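Side-chain contacts in glutathione S-transferase (Natrialba magadii ATCC 43099, PDB 6GZF), which probably acts as a Xi-class glutathione transferase, of the kind also known as glutathionyl-hydroquinone reductases, working on glutathione-linked substrates: residues 81-86 against 159-164; 110-115 against 141-146; 170-175 against 179-184. All blocks are in the same frame, centred on the assembly; numbering follows the deposited sequence.

From the N terminus, the chain reaches contact 1 first at residues 81-86, at the start of an outermost strand of the thioredoxin-like sheet, but closes it only at 159-164, after helix 150-159. Contact 2 opens and closes within that long loop: 110-115, just before helix 117-124, meets 141-146, which enters the outermost strand on the other side of the sheet. These two contacts also touch, through a probable hydrogen bond between Ser-86 and His-110. Contact 3 follows in series as a short, local closure of 170-175 onto helix 177-192. Thr-159 packs against Tyr-172, linking contact 1 to contact 3 where the sheet domain gives way to the helical one.

Contact 1 of 3, residues 81-86 against 159-164; sequences DAISVS and TEFDEF
Chi1 of Ile-83 (-55°) sets CG1 opposite the carbonyl carbon, and the rest of the chain is extended, which sends CD1 out to the ring of Phe-161. That phenylalanine turns its CG in the same sense, and chi2 (88°) turns the ring so that a face lies under CD1. CD1 settles over the middle of the ring, 4.1 Å from its centroid and only 9° off the normal: a CH-pi contact in which the two side chains cross at about a right angle. A long branched residue suits the spot, since its methyl end reaches a ring well away from the backbone. Residues 81-86 form the end of the beta-alpha-beta crossover of the thioredoxin-like domain, from strand 56-60 through helix 65-77 into strand 84-87, while 159-164 begins the linker to the helical domain. There the amide N of Phe-164 bonds to Phe-161 O at 3.2 Å, closing a turn from which both phenylalanine CB atoms point toward 81-86. Ala-82 is small enough for the chains to come close, its CB lying 3.9 Å from Phe-164 CB, whereas the ring of Phe-164 leads away, and the side chain also touches Ala-53. Val-41 adds a further apolar neighbour to Phe-161.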
loop_
_atom_site.group_PDB
_atom_site.type_symbol
_atom_site.label_atom_id
_atom_site.label_comp_id
_atom_site.label_asym_id
_atom_site.label_seq_id
_atom_site.Cartn_x
_atom_site.Cartn_y
_atom_site.Cartn_z
ATOM N N ASP A 81 -20.344 -31.091 10.164
ATOM C CA ASP A 81 -20.652 -32.513 10.098
ATOM C C ASP A 81 -21.604 -32.816 8.946
ATOM O O ASP A 81 -21.534 -33.880 8.331
ATOM C CB ASP A 81 -21.261 -32.995 11.417
ATOM C CG ASP A 81 -20.263 -32.987 12.557
ATOM O OD1 ASP A 81 -19.054 -33.153 12.292
ATOM O OD2 ASP A 81 -20.688 -32.819 13.719
ATOM N N ALA A 82 -22.489 -31.868 8.656
ATOM C CA ALA A 82 -23.492 -32.052 7.617
ATOM C C ALA A 82 -22.943 -31.729 6.231
ATOM O O ALA A 82 -23.229 -32.429 5.260
ATOM C CB ALA A 82 -24.716 -31.198 7.909
ATOM N N ILE A 83 -22.150 -30.669 6.140
ATOM C CA ILE A 83 -21.628 -30.235 4.850
ATOM C C ILE A 83 -20.103 -30.275 4.819
ATOM O O ILE A 83 -19.432 -29.508 5.511
ATOM C CB ILE A 83 -22.117 -28.818 4.504
ATOM C CG1 ILE A 83 -23.646 -28.764 4.571
ATOM C CG2 ILE A 83 -21.622 -28.405 3.127
ATOM C CD1 ILE A 83 -24.223 -27.373 4.476
ATOM N N SER A 84 -19.565 -31.182 4.009
ATOM C CA SER A 84 -18.122 -31.351 3.885
ATOM C C SER A 84 -17.499 -30.214 3.082
ATOM O O SER A 84 -18.197 -29.492 2.368
ATOM C CB SER A 84 -17.801 -32.696 3.234
ATOM O OG SER A 84 -18.377 -32.787 1.944
ATOM N N VAL A 85 -16.184 -30.060 3.193
ATOM C CA VAL A 85 -15.504 -28.937 2.559
ATOM C C VAL A 85 -14.103 -29.298 2.054
ATOM O O VAL A 85 -13.363 -30.037 2.704
ATOM C CB VAL A 85 -15.409 -27.733 3.532
ATOM C CG1 VAL A 85 -14.655 -28.115 4.800
ATOM C CG2 VAL A 85 -14.767 -26.533 2.855
ATOM N N SER A 86 -13.763 -28.787 0.874
ATOM C CA SER A 86 -12.415 -28.907 0.336
ATOM C C SER A 86 -11.785 -27.523 0.206
ATOM O O SER A 86 -12.456 -26.563 -0.171
ATOM C CB SER A 86 -12.429 -29.614 -1.022
ATOM O OG SER A 86 -12.802 -30.974 -0.888
ATOM N N THR A 159 -31.019 -20.725 6.425
ATOM C CA THR A 159 -32.462 -20.876 6.584
ATOM C C THR A 159 -33.028 -22.230 6.156
ATOM O O THR A 159 -34.223 -22.476 6.320
ATOM C CB THR A 159 -33.210 -19.785 5.791
ATOM O OG1 THR A 159 -32.923 -19.927 4.394
ATOM C CG2 THR A 159 -32.782 -18.403 6.253
ATOM N N GLU A 160 -32.188 -23.109 5.618
ATOM C CA GLU A 160 -32.698 -24.339 5.014
ATOM C C GLU A 160 -32.157 -25.629 5.636
ATOM O O GLU A 160 -32.711 -26.705 5.408
ATOM C CB GLU A 160 -32.402 -24.340 3.513
ATOM C CG GLU A 160 -32.882 -23.093 2.781
ATOM C CD GLU A 160 -34.382 -22.892 2.886
ATOM O OE1 GLU A 160 -35.135 -23.711 2.320
ATOM O OE2 GLU A 160 -34.809 -21.912 3.535
ATOM N N PHE A 161 -31.086 -25.530 6.418
ATOM C CA PHE A 161 -30.465 -26.717 7.007
ATOM C C PHE A 161 -30.691 -26.825 8.515
ATOM O O PHE A 161 -29.812 -27.283 9.247
ATOM C CB PHE A 161 -28.960 -26.728 6.719
ATOM C CG PHE A 161 -28.614 -27.041 5.289
ATOM C CD1 PHE A 161 -28.528 -26.031 4.345
ATOM C CD2 PHE A 161 -28.365 -28.345 4.892
ATOM C CE1 PHE A 161 -28.206 -26.315 3.030
ATOM C CE2 PHE A 161 -28.043 -28.636 3.580
ATOM C CZ PHE A 161 -27.963 -27.619 2.647
ATOM N N ASP A 162 -31.868 -26.413 8.977
ATOM C CA ASP A 162 -32.167 -26.390 10.409
ATOM C C ASP A 162 -32.216 -27.782 11.037
ATOM O O ASP A 162 -32.002 -27.933 12.239
ATOM C CB ASP A 162 -33.495 -25.672 10.664
ATOM C CG ASP A 162 -33.334 -24.169 10.777
ATOM O OD1 ASP A 162 -32.254 -23.717 11.212
ATOM O OD2 ASP A 162 -34.287 -23.438 10.434
ATOM N N GLU A 163 -32.499 -28.791 10.222
ATOM C CA GLU A 163 -32.639 -30.156 10.717
ATOM C C GLU A 163 -31.290 -30.762 11.098
ATOM O O GLU A 163 -31.220 -31.679 11.917
ATOM C CB GLU A 163 -33.335 -31.026 9.666
ATOM C CG GLU A 163 -33.632 -32.450 10.112
ATOM C CD GLU A 163 -34.567 -33.175 9.164
ATOM O OE1 GLU A 163 -35.416 -32.507 8.537
ATOM O OE2 GLU A 163 -34.451 -34.413 9.043
ATOM N N PHE A 164 -30.218 -30.235 10.518
ATOM C CA PHE A 164 -28.902 -30.845 10.667
ATOM C C PHE A 164 -27.888 -29.921 11.337
ATOM O O PHE A 164 -26.747 -30.313 11.580
ATOM C CB PHE A 164 -28.385 -31.290 9.300
ATOM C CG PHE A 164 -29.409 -32.027 8.485
ATOM C CD1 PHE A 164 -29.660 -33.368 8.713
ATOM C CD2 PHE A 164 -30.130 -31.372 7.498
ATOM C CE1 PHE A 164 -30.604 -34.048 7.969
ATOM C CE2 PHE A 164 -31.076 -32.047 6.751
ATOM C CZ PHE A 164 -31.313 -33.386 6.987
#

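Contact 2 of 3, residues 110-115 against 141-146; sequences HVHDVD and EEDTIV
His-112 and Asp-143 meet through one side-chain hydrogen bond, from NE2 of the imidazole to OD1 of the carboxylate, 2.6 Å long with an N-H...O angle of 154°. OD1 receives it on its syn lone pair, the side facing the other carboxylate oxygen, and lies near the plane of the imidazole, as an N-H directed outward from the ring edge requires. The two side chains arrive from opposite directions, with ring and carboxylate planes turned 67° apart. In Asp-143 the carboxylate carbon stands opposite the backbone N (chi1 -165°), which carries the group out to the histidine although its CB points neither toward nor away from the histidine's loop.

Van der Waals packing is slight. Val-111 CG1 sits over one face of its neighbour's imidazole, offset toward the rim, and stays 4.5 Å from Asp-143 OD1. Its branched side chain also lies against His-57 and Tyr-59 of strand 56-60, so it joins the loop to the sheet beneath.

Bonds to the backbone shape both partners. The side-chain carboxylate of Asp-109 accepts the amide N-H groups of Val-111, His-112 and Val-114, shaping the loop before helix 117-124. Asp-143 has left-handed backbone angles and, with Thr-144, faces Asp-139 in a G1 beta bulge, where the turn between strands 136-139 and 144-147 ends; after glycine, aspartate and asparagine tolerate this conformation comparatively well.

Arg-123 touches the imidazole and makes a long, weak ion pair with Asp-143 OD2. The carboxylate would tend to raise the histidine's affinity for a second proton and the guanidinium would partly offset this, so the pair could be a neutral-donor hydrogen bond or a salt bridge, depending on pH.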
loop_
_atom_site.group_PDB
_atom_site.type_symbol
_atom_site.label_atom_id
_atom_site.label_comp_id
_atom_site.label_asym_id
_atom_site.label_seq_id
_atom_site.Cartn_x
_atom_site.Cartn_y
_atom_site.Cartn_z
ATOM N N HIS A 110 -12.380 -33.864 -2.627
ATOM C CA HIS A 110 -12.975 -35.040 -1.998
ATOM C C HIS A 110 -13.943 -35.789 -2.910
ATOM O O HIS A 110 -14.224 -36.966 -2.688
ATOM C CB HIS A 110 -13.700 -34.640 -0.709
ATOM C CG HIS A 110 -12.789 -34.157 0.376
ATOM N ND1 HIS A 110 -12.285 -32.875 0.408
ATOM C CD2 HIS A 110 -12.293 -34.785 1.469
ATOM C CE1 HIS A 110 -11.517 -32.734 1.476
ATOM N NE2 HIS A 110 -11.506 -33.878 2.135
ATOM N N VAL A 111 -14.450 -35.112 -3.934
ATOM C CA VAL A 111 -15.466 -35.705 -4.795
ATOM C C VAL A 111 -14.871 -36.490 -5.963
ATOM O O VAL A 111 -15.087 -37.698 -6.074
ATOM C CB VAL A 111 -16.425 -34.632 -5.344
ATOM C CG1 VAL A 111 -17.448 -35.262 -6.270
ATOM C CG2 VAL A 111 -17.121 -33.917 -4.196
ATOM N N HIS A 112 -14.123 -35.815 -6.832
ATOM C CA HIS A 112 -13.599 -36.464 -8.032
ATOM C C HIS A 112 -12.075 -36.451 -8.115
ATOM O O HIS A 112 -11.506 -36.901 -9.111
ATOM C CB HIS A 112 -14.185 -35.807 -9.283
ATOM C CG HIS A 112 -15.650 -36.050 -9.461
ATOM N ND1 HIS A 112 -16.191 -37.316 -9.535
ATOM C CD2 HIS A 112 -16.690 -35.190 -9.578
ATOM C CE1 HIS A 112 -17.500 -37.225 -9.689
ATOM N NE2 HIS A 112 -17.828 -35.948 -9.718
ATOM N N ASP A 113 -11.427 -35.941 -7.070
ATOM C CA ASP A 113 -9.966 -35.890 -6.996
ATOM C C ASP A 113 -9.370 -35.198 -8.220
ATOM O O ASP A 113 -8.484 -35.735 -8.886
ATOM C CB ASP A 113 -9.385 -37.301 -6.846
ATOM C CG ASP A 113 -7.913 -37.293 -6.479
ATOM O OD1 ASP A 113 -7.447 -36.289 -5.900
ATOM O OD2 ASP A 113 -7.220 -38.289 -6.775
ATOM N N VAL A 114 -9.869 -34.004 -8.520
ATOM C CA VAL A 114 -9.408 -33.259 -9.684
ATOM C C VAL A 114 -8.178 -32.417 -9.357
ATOM O O VAL A 114 -7.964 -32.032 -8.208
ATOM C CB VAL A 114 -10.517 -32.345 -10.242
ATOM C CG1 VAL A 114 -11.706 -33.176 -10.697
ATOM C CG2 VAL A 114 -10.944 -31.327 -9.200
ATOM N N ASP A 115 -7.371 -32.142 -10.375
ATOM C CA ASP A 115 -6.195 -31.299 -10.213
ATOM C C ASP A 115 -6.599 -29.838 -10.070
ATOM O O ASP A 115 -6.052 -29.108 -9.244
ATOM C CB ASP A 115 -5.241 -31.468 -11.397
ATOM C CG ASP A 115 -4.706 -32.879 -11.519
ATOM O OD1 ASP A 115 -4.370 -33.483 -10.477
ATOM O OD2 ASP A 115 -4.620 -33.386 -12.658
ATOM N N GLU A 141 -25.227 -36.165 -5.323
ATOM C CA GLU A 141 -26.248 -37.061 -5.856
ATOM C C GLU A 141 -26.464 -36.833 -7.350
ATOM O O GLU A 141 -26.411 -37.774 -8.141
ATOM C CB GLU A 141 -27.566 -36.887 -5.099
ATOM C CG GLU A 141 -28.607 -37.945 -5.427
ATOM C CD GLU A 141 -28.702 -39.021 -4.360
ATOM O OE1 GLU A 141 -28.778 -38.669 -3.163
ATOM O OE2 GLU A 141 -28.694 -40.218 -4.717
ATOM N N GLU A 142 -26.703 -35.582 -7.733
ATOM C CA GLU A 142 -26.873 -35.237 -9.142
ATOM C C GLU A 142 -25.526 -35.004 -9.815
ATOM O O GLU A 142 -25.451 -34.866 -11.037
ATOM C CB GLU A 142 -27.756 -33.998 -9.299
ATOM C CG GLU A 142 -29.205 -34.304 -9.640
ATOM C CD GLU A 142 -29.932 -33.104 -10.216
ATOM O OE1 GLU A 142 -29.334 -32.390 -11.049
ATOM O OE2 GLU A 142 -31.101 -32.875 -9.836
ATOM N N ASP A 143 -24.470 -34.959 -9.003
ATOM C CA ASP A 143 -23.101 -34.777 -9.486
ATOM C C ASP A 143 -22.968 -33.513 -10.332
ATOM O O ASP A 143 -22.594 -33.575 -11.503
ATOM C CB ASP A 143 -22.648 -36.003 -10.285
ATOM C CG ASP A 143 -21.148 -36.035 -10.500
ATOM O OD1 ASP A 143 -20.406 -35.614 -9.587
ATOM O OD2 ASP A 143 -20.711 -36.485 -11.581
ATOM N N THR A 144 -23.278 -32.368 -9.729
ATOM C CA THR A 144 -23.229 -31.091 -10.434
ATOM C C THR A 144 -23.171 -29.913 -9.463
ATOM O O THR A 144 -23.307 -30.086 -8.252
ATOM C CB THR A 144 -24.449 -30.914 -11.359
ATOM O OG1 THR A 144 -24.296 -29.719 -12.136
ATOM C CG2 THR A 144 -25.730 -30.828 -10.544
ATOM N N ILE A 145 -22.969 -28.715 -10.004
ATOM C CA ILE A 145 -22.921 -27.505 -9.191
ATOM C C ILE A 145 -24.321 -27.005 -8.855
ATOM O O ILE A 145 -25.101 -26.676 -9.749
ATOM C CB ILE A 145 -22.154 -26.370 -9.899
ATOM C CG1 ILE A 145 -20.736 -26.814 -10.258
ATOM C CG2 ILE A 145 -22.117 -25.128 -9.023
ATOM C CD1 ILE A 145 -19.958 -25.786 -11.052
ATOM N N VAL A 146 -24.638 -26.950 -7.565
ATOM C CA VAL A 146 -25.917 -26.406 -7.125
ATOM C C VAL A 146 -25.897 -24.884 -7.217
ATOM O O VAL A 146 -26.621 -24.293 -8.018
ATOM C CB VAL A 146 -26.261 -26.827 -5.681
ATOM C CG1 VAL A 146 -27.450 -26.030 -5.158
ATOM C CG2 VAL A 146 -26.550 -28.313 -5.619
#

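Contact 3 of 3, residues 170-175 against 179-184; sequences DLYPEG and KVDQII
This is a local contact of mixed polar and apolar character, in which the end of the interdomain linker folds back on the first turns of helix 177-192, the opening helix of the all-helical GST domain. Tyr-172 carries most of it. With chi1 at -171° its CG lies opposite the backbone N, and the ring extends to the helix, where it meets two successive residues. Val-180 CG1 approaches the ring edge near its plane, 4.0 Å from CD1; valine's branch point at CB keeps the methyls close to the helix backbone, where one can meet the ring edge. At the far end, Tyr-172 OH donates to Asp-181 OD2, a hydrogen bond whose modelled length, 2.4 Å, is too short to be taken literally at this resolution. The two side chains cross at about a right angle, and the carboxylate plane is turned 50° from the ring. Tyrosine fits because one residue supplies both an apolar edge for valine and a hydroxyl for aspartate.

The backbones are also joined by a water, which donates to Gly-175 O (3.1 Å) and accepts from Lys-179 N (3.0 Å). At the helix start it thus spans an i to i+4 pair, the pair that would bond directly within a continuous helix. Gly-175 has a positive phi (95°), at which a side chain would crowd the preceding carbonyl. Along the helix surface, Lys-179 NZ bonds to Gln-182 OE1, three residues on, at 2.8 Å.

Arg-155 of helix 150-159 completes the polar cluster with a salt bridge to Asp-181 OD1 and a cation-pi contact to Tyr-172. Each carboxylate oxygen thus has its own donor, and the arginine's charge would probably keep Asp-181 ionised, which suits it to accept the phenol's hydrogen bond.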
loop_
_atom_site.group_PDB
_atom_site.type_symbol
_atom_site.label_atom_id
_atom_site.label_comp_id
_atom_site.label_asym_id
_atom_site.label_seq_id
_atom_site.Cartn_x
_atom_site.Cartn_y
_atom_site.Cartn_z
ATOM N N ASP A 170 -29.707 -18.008 14.592
ATOM C CA ASP A 170 -30.561 -17.500 13.528
ATOM C C ASP A 170 -30.012 -16.184 12.980
ATOM O O ASP A 170 -30.324 -15.108 13.489
ATOM C CB ASP A 170 -31.992 -17.325 14.046
ATOM C CG ASP A 170 -32.979 -16.984 12.949
ATOM O OD1 ASP A 170 -32.642 -17.157 11.759
ATOM O OD2 ASP A 170 -34.105 -16.561 13.281
ATOM N N LEU A 171 -29.193 -16.283 11.936
ATOM C CA LEU A 171 -28.517 -15.122 11.365
ATOM C C LEU A 171 -29.388 -14.392 10.345
ATOM O O LEU A 171 -28.901 -13.566 9.573
ATOM C CB LEU A 171 -27.198 -15.545 10.717
ATOM C CG LEU A 171 -26.260 -16.369 11.601
ATOM C CD1 LEU A 171 -25.157 -17.005 10.771
ATOM C CD2 LEU A 171 -25.675 -15.510 12.710
ATOM N N TYR A 172 -30.676 -14.712 10.347
ATOM C CA TYR A 172 -31.650 -14.032 9.501
ATOM C C TYR A 172 -32.997 -14.030 10.221
ATOM O O TYR A 172 -33.973 -14.590 9.723
ATOM C CB TYR A 172 -31.746 -14.722 8.138
ATOM C CG TYR A 172 -32.552 -13.991 7.087
ATOM C CD1 TYR A 172 -32.184 -12.723 6.654
ATOM C CD2 TYR A 172 -33.660 -14.587 6.501
ATOM C CE1 TYR A 172 -32.914 -12.062 5.684
ATOM C CE2 TYR A 172 -34.393 -13.934 5.530
ATOM C CZ TYR A 172 -34.016 -12.672 5.125
ATOM O OH TYR A 172 -34.746 -12.018 4.159
ATOM N N PRO A 173 -33.049 -13.393 11.404
ATOM C CA PRO A 173 -34.179 -13.550 12.323
ATOM C C PRO A 173 -35.406 -12.725 11.954
ATOM O O PRO A 173 -35.304 -11.736 11.231
ATOM C CB PRO A 173 -33.598 -13.078 13.656
ATOM C CG PRO A 173 -32.629 -12.022 13.265
ATOM C CD PRO A 173 -32.058 -12.431 11.925
ATOM N N GLU A 174 -36.558 -13.145 12.468
ATOM C CA GLU A 174 -37.822 -12.462 12.226
ATOM C C GLU A 174 -37.796 -11.038 12.774
ATOM O O GLU A 174 -37.395 -10.810 13.915
ATOM C CB GLU A 174 -38.974 -13.253 12.855
ATOM C CG GLU A 174 -40.187 -12.415 13.232
ATOM C CD GLU A 174 -40.952 -12.995 14.408
ATOM O OE1 GLU A 174 -40.403 -13.874 15.106
ATOM O OE2 GLU A 174 -42.103 -12.567 14.636
ATOM N N GLY A 175 -38.222 -10.085 11.952
ATOM C CA GLY A 175 -38.268 -8.693 12.355
ATOM C C GLY A 175 -37.028 -7.923 11.942
ATOM O O GLY A 175 -37.006 -6.693 11.993
ATOM N N LYS A 179 -34.229 -5.391 6.988
ATOM C CA LYS A 179 -33.064 -4.541 7.200
ATOM C C LYS A 179 -31.776 -5.280 6.852
ATOM O O LYS A 179 -30.854 -4.698 6.279
ATOM C CB LYS A 179 -33.016 -4.047 8.649
ATOM C CG LYS A 179 -31.769 -3.244 8.995
ATOM C CD LYS A 179 -31.671 -1.972 8.168
ATOM C CE LYS A 179 -32.599 -0.890 8.696
ATOM N NZ LYS A 179 -32.534 0.350 7.873
ATOM N N VAL A 180 -31.721 -6.562 7.199
ATOM C CA VAL A 180 -30.566 -7.396 6.881
ATOM C C VAL A 180 -30.369 -7.473 5.371
ATOM O O VAL A 180 -29.253 -7.332 4.875
ATOM C CB VAL A 180 -30.715 -8.821 7.454
ATOM C CG1 VAL A 180 -29.582 -9.713 6.971
ATOM C CG2 VAL A 180 -30.749 -8.777 8.972
ATOM N N ASP A 181 -31.465 -7.680 4.647
ATOM C CA ASP A 181 -31.426 -7.709 3.190
ATOM C C ASP A 181 -31.033 -6.346 2.625
ATOM O O ASP A 181 -30.453 -6.257 1.544
ATOM C CB ASP A 181 -32.780 -8.143 2.623
ATOM C CG ASP A 181 -33.135 -9.572 2.989
ATOM O OD1 ASP A 181 -32.230 -10.433 2.974
ATOM O OD2 ASP A 181 -34.317 -9.835 3.292
ATOM N N GLN A 182 -31.349 -5.287 3.365
ATOM C CA GLN A 182 -31.030 -3.932 2.933
ATOM C C GLN A 182 -29.541 -3.634 3.085
ATOM O O GLN A 182 -28.909 -3.110 2.168
ATOM C CB GLN A 182 -31.845 -2.909 3.725
ATOM C CG GLN A 182 -31.689 -1.481 3.228
ATOM C CD GLN A 182 -32.188 -0.453 4.225
ATOM O OE1 GLN A 182 -31.598 -0.268 5.291
ATOM N NE2 GLN A 182 -33.280 0.221 3.884
ATOM N N ILE A 183 -28.992 -3.967 4.249
ATOM C CA ILE A 183 -27.589 -3.695 4.546
ATOM C C ILE A 183 -26.662 -4.458 3.604
ATOM O O ILE A 183 -25.678 -3.908 3.107
ATOM C CB ILE A 183 -27.243 -4.052 6.005
ATOM C CG1 ILE A 183 -28.067 -3.198 6.969
ATOM C CG2 ILE A 183 -25.760 -3.850 6.272
ATOM C CD1 ILE A 183 -27.779 -3.477 8.421
ATOM N N ILE A 184 -26.985 -5.726 3.363
ATOM C CA ILE A 184 -26.213 -6.561 2.446
ATOM C C ILE A 184 -26.161 -5.940 1.053
ATOM O O ILE A 184 -25.110 -5.915 0.411
ATOM C CB ILE A 184 -26.800 -7.985 2.350
ATOM C CG1 ILE A 184 -26.676 -8.707 3.692
ATOM C CG2 ILE A 184 -26.102 -8.785 1.260
ATOM C CD1 ILE A 184 -27.446 -10.009 3.759
HETATM O O HOH W 1 -36.368 -5.820 9.070
#